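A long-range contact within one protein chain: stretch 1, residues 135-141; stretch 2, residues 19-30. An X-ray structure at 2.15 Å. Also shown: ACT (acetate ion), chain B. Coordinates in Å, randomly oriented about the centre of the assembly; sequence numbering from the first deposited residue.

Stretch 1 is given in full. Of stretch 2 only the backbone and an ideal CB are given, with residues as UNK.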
# COMPACT_ATOMS: atom_id res chain seq x y z
N VAL A 135 4.32 1.81 -4.00
CA VAL A 135 5.17 1.00 -4.86
C VAL A 135 5.04 1.51 -6.30
O VAL A 135 3.92 1.66 -6.81
CB VAL A 135 4.82 -0.50 -4.77
CG1 VAL A 135 5.65 -1.33 -5.75
CG2 VAL A 135 5.05 -1.04 -3.34
N VAL A 136 6.18 1.78 -6.93
CA VAL A 136 6.26 2.20 -8.34
C VAL A 136 6.87 1.06 -9.14
O VAL A 136 7.94 0.55 -8.78
CB VAL A 136 7.09 3.48 -8.51
CG1 VAL A 136 7.09 3.92 -9.98
CG2 VAL A 136 6.54 4.56 -7.64
N ILE A 137 6.22 0.66 -10.21
CA ILE A 137 6.77 -0.38 -11.07
C ILE A 137 6.80 0.15 -12.49
O ILE A 137 5.80 0.68 -12.98
CB ILE A 137 5.96 -1.69 -10.97
CG1 ILE A 137 5.83 -2.09 -9.50
CG2 ILE A 137 6.64 -2.78 -11.78
CD1 ILE A 137 5.28 -3.46 -9.26
N VAL A 138 7.97 0.04 -13.14
CA VAL A 138 8.14 0.48 -14.51
C VAL A 138 7.98 -0.73 -15.42
O VAL A 138 8.37 -1.85 -15.05
CB VAL A 138 9.50 1.18 -14.71
CG1 VAL A 138 10.67 0.26 -14.41
CG2 VAL A 138 9.61 1.71 -16.11
N TYR A 139 7.37 -0.53 -16.58
CA TYR A 139 7.22 -1.61 -17.55
C TYR A 139 7.42 -1.05 -18.94
O TYR A 139 7.51 0.17 -19.14
CB TYR A 139 5.85 -2.31 -17.43
CG TYR A 139 4.69 -1.43 -17.84
CD1 TYR A 139 4.17 -0.49 -16.96
CD2 TYR A 139 4.11 -1.53 -19.11
CE1 TYR A 139 3.12 0.33 -17.32
CE2 TYR A 139 3.05 -0.72 -19.49
CZ TYR A 139 2.56 0.21 -18.58
OH TYR A 139 1.50 1.03 -18.92
N ALA A 140 7.48 -1.95 -19.92
CA ALA A 140 7.69 -1.57 -21.31
C ALA A 140 7.27 -2.72 -22.20
O ALA A 140 7.29 -3.88 -21.78
CB ALA A 140 9.16 -1.21 -21.59
N ASP A 141 6.89 -2.39 -23.44
CA ASP A 141 6.54 -3.41 -24.42
C ASP A 141 7.66 -4.43 -24.54
O ASP A 141 8.85 -4.08 -24.51
CB ASP A 141 6.27 -2.79 -25.80
CG ASP A 141 5.20 -1.70 -25.78
OD1 ASP A 141 5.28 -0.78 -26.62
OD2 ASP A 141 4.30 -1.77 -24.92
N UNK A 19 15.27 -4.93 -18.37
CA UNK A 19 15.11 -4.20 -19.61
C UNK A 19 13.99 -3.18 -19.63
O UNK A 19 13.82 -2.48 -20.64
CB UNK A 19 14.88 -5.20 -20.75
N UNK A 20 13.21 -3.07 -18.56
CA UNK A 20 12.09 -2.13 -18.54
C UNK A 20 12.52 -0.71 -18.20
O UNK A 20 11.79 0.23 -18.51
CB UNK A 20 11.04 -2.60 -17.53
N UNK A 21 13.67 -0.54 -17.54
CA UNK A 21 14.17 0.80 -17.25
C UNK A 21 14.23 1.13 -15.77
O UNK A 21 14.16 2.31 -15.39
CB UNK A 21 13.29 1.84 -17.96
N UNK A 22 14.38 0.11 -14.93
CA UNK A 22 14.41 0.30 -13.48
C UNK A 22 15.45 1.35 -13.07
O UNK A 22 15.15 2.28 -12.31
CB UNK A 22 14.71 -1.03 -12.78
N UNK A 23 16.68 1.21 -13.58
CA UNK A 23 17.77 2.11 -13.20
C UNK A 23 17.56 3.51 -13.78
O UNK A 23 17.88 4.51 -13.13
CB UNK A 23 19.11 1.54 -13.67
N UNK A 24 17.05 3.59 -15.01
CA UNK A 24 16.74 4.89 -15.60
C UNK A 24 15.68 5.63 -14.78
O UNK A 24 15.79 6.85 -14.56
CB UNK A 24 16.26 4.72 -17.04
N UNK A 25 14.66 4.92 -14.31
CA UNK A 25 13.60 5.59 -13.56
C UNK A 25 14.12 6.02 -12.19
O UNK A 25 13.78 7.11 -11.70
CB UNK A 25 12.38 4.67 -13.41
N UNK A 26 14.93 5.17 -11.57
CA UNK A 26 15.61 5.53 -10.34
C UNK A 26 16.41 6.83 -10.51
O UNK A 26 16.33 7.74 -9.68
CB UNK A 26 16.53 4.39 -9.90
N UNK A 27 17.17 6.93 -11.59
CA UNK A 27 17.93 8.16 -11.83
C UNK A 27 17.01 9.35 -12.04
O UNK A 27 17.31 10.46 -11.57
CB UNK A 27 18.85 7.99 -13.04
N UNK A 28 15.89 9.16 -12.74
CA UNK A 28 14.93 10.25 -12.93
C UNK A 28 14.39 10.77 -11.60
O UNK A 28 14.30 12.00 -11.36
CB UNK A 28 13.77 9.78 -13.81
N UNK A 29 14.04 9.85 -10.69
CA UNK A 29 13.60 10.29 -9.37
C UNK A 29 14.73 10.98 -8.61
O UNK A 29 14.51 11.99 -7.93
CB UNK A 29 13.07 9.10 -8.56
N UNK A 30 15.97 10.47 -8.74
CA UNK A 30 17.10 11.14 -8.10
C UNK A 30 17.27 12.56 -8.62
O UNK A 30 17.69 13.47 -7.89
CB UNK A 30 18.39 10.34 -8.32
C ACT B . 17.01 -1.57 -15.97
O ACT B . 16.18 -2.31 -16.59
OXT ACT B . 17.42 -1.68 -14.78
CH3 ACT B . 17.64 -0.36 -16.79

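Stretch 1 is a strand at 135-139 that runs on into a loop. Val 138 faces positions 20 to 22 and 25, Val 136 faces 25 and 29, and Ala 140 lies near 20. No hydrogen bond joins the two stretches, so the contact is one of packing.

Position 19 has a positive phi, and its ideal CB has nothing of stretch 1 within 5.5 Å. The positive phi favours glycine. It is Gly 19, whose N makes a weak hydrogen bond of 3.3 Å to O of the acetate.

Position 20 points its CB at the strand backbone. The ideal CB lies 3.7 Å from Val 138 O and 3.9 Å from Tyr 139 CA, with Ala 140 N at 4.3 Å. A small side chain suits so close a fit. The residue is Ala 20. Its CB also packs against Val 138, 4.2 Å from CG1, while its carbonyl O lies 3.6 Å from Val 138 CG2.

Position 21 also has a positive phi. Here a CB would jam against the carbonyl O of the preceding residue, and it would also sit 4.1 Å from Val 138 CG2. Glycine is called for. Gly 21 takes the N-cap position of the helix, and its N donates a 3.2 Å hydrogen bond to acetate O.

Position 22 points sideways, its ideal CB 4.5 Å from Val 138 CG1. Many side chains would do, including long ones that lead off. It is Lys 22, whose end leads away; NZ is hydrogen-bonded elsewhere in the structure. The backbone N still packs 3.7 Å from Val 138 CG1.

Position 23 points away from the strand, which sets no preference there. A short side chain with a donor, such as serine or threonine, could reach the acetate; others are not ruled out. Ser 23 N donates to acetate OXT at 3.2 Å, and Ser 23 OG donates weakly to acetate OXT at 3.5 Å. Position 24 is out of reach and leaves the choice open; it is Ala 24.

Position 25 points toward the strand, its ideal CB 4.7 Å from Val 138 CB. A branched or long apolar side chain could reach both valines; leucine, isoleucine or methionine are candidates. Leu 25 places CD2 3.7 Å from Val 138 CB and 4.0 Å from Val 136 CG1.

Positions 26, 27 and 28 are out of reach, so stretch 1 sets no preference. They are Ser 26, Ser 27 and Ala 28.

Position 29 points toward the strand, but nothing lies within 5.5 Å of its ideal CB. A long apolar side chain, such as phenylalanine, leucine or methionine, suits the approach to Val 136. Phe 29 brings CE2 to 4.3 Å from Val 136 CG1, which meets the ring edge. Position 30, out of reach, is Ala 30.

Stretch 2 (19-30) GAGKSALSSAFA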
# COMPACT_ATOMS: atom_id res chain seq x y z
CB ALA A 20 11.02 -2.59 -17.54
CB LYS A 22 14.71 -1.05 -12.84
CG LYS A 22 14.34 -1.20 -11.40
CD LYS A 22 14.10 -2.67 -11.10
CE LYS A 22 15.31 -3.53 -11.43
NZ LYS A 22 16.50 -3.06 -10.67
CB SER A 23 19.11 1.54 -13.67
OG SER A 23 19.45 0.41 -12.89
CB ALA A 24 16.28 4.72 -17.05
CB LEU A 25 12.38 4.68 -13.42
CG LEU A 25 11.25 5.17 -12.52
CD1 LEU A 25 10.77 6.58 -12.91
CD2 LEU A 25 10.08 4.21 -12.58
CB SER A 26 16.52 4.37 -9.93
OG SER A 26 17.27 4.68 -8.79
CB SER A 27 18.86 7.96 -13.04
OG SER A 27 19.48 9.19 -13.40
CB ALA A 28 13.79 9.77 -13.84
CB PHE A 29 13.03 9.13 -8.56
CG PHE A 29 11.64 8.71 -8.98
CD1 PHE A 29 10.66 9.66 -9.23
CD2 PHE A 29 11.33 7.36 -9.13
CE1 PHE A 29 9.38 9.28 -9.62
CE2 PHE A 29 10.05 6.98 -9.51
CZ PHE A 29 9.08 7.93 -9.77
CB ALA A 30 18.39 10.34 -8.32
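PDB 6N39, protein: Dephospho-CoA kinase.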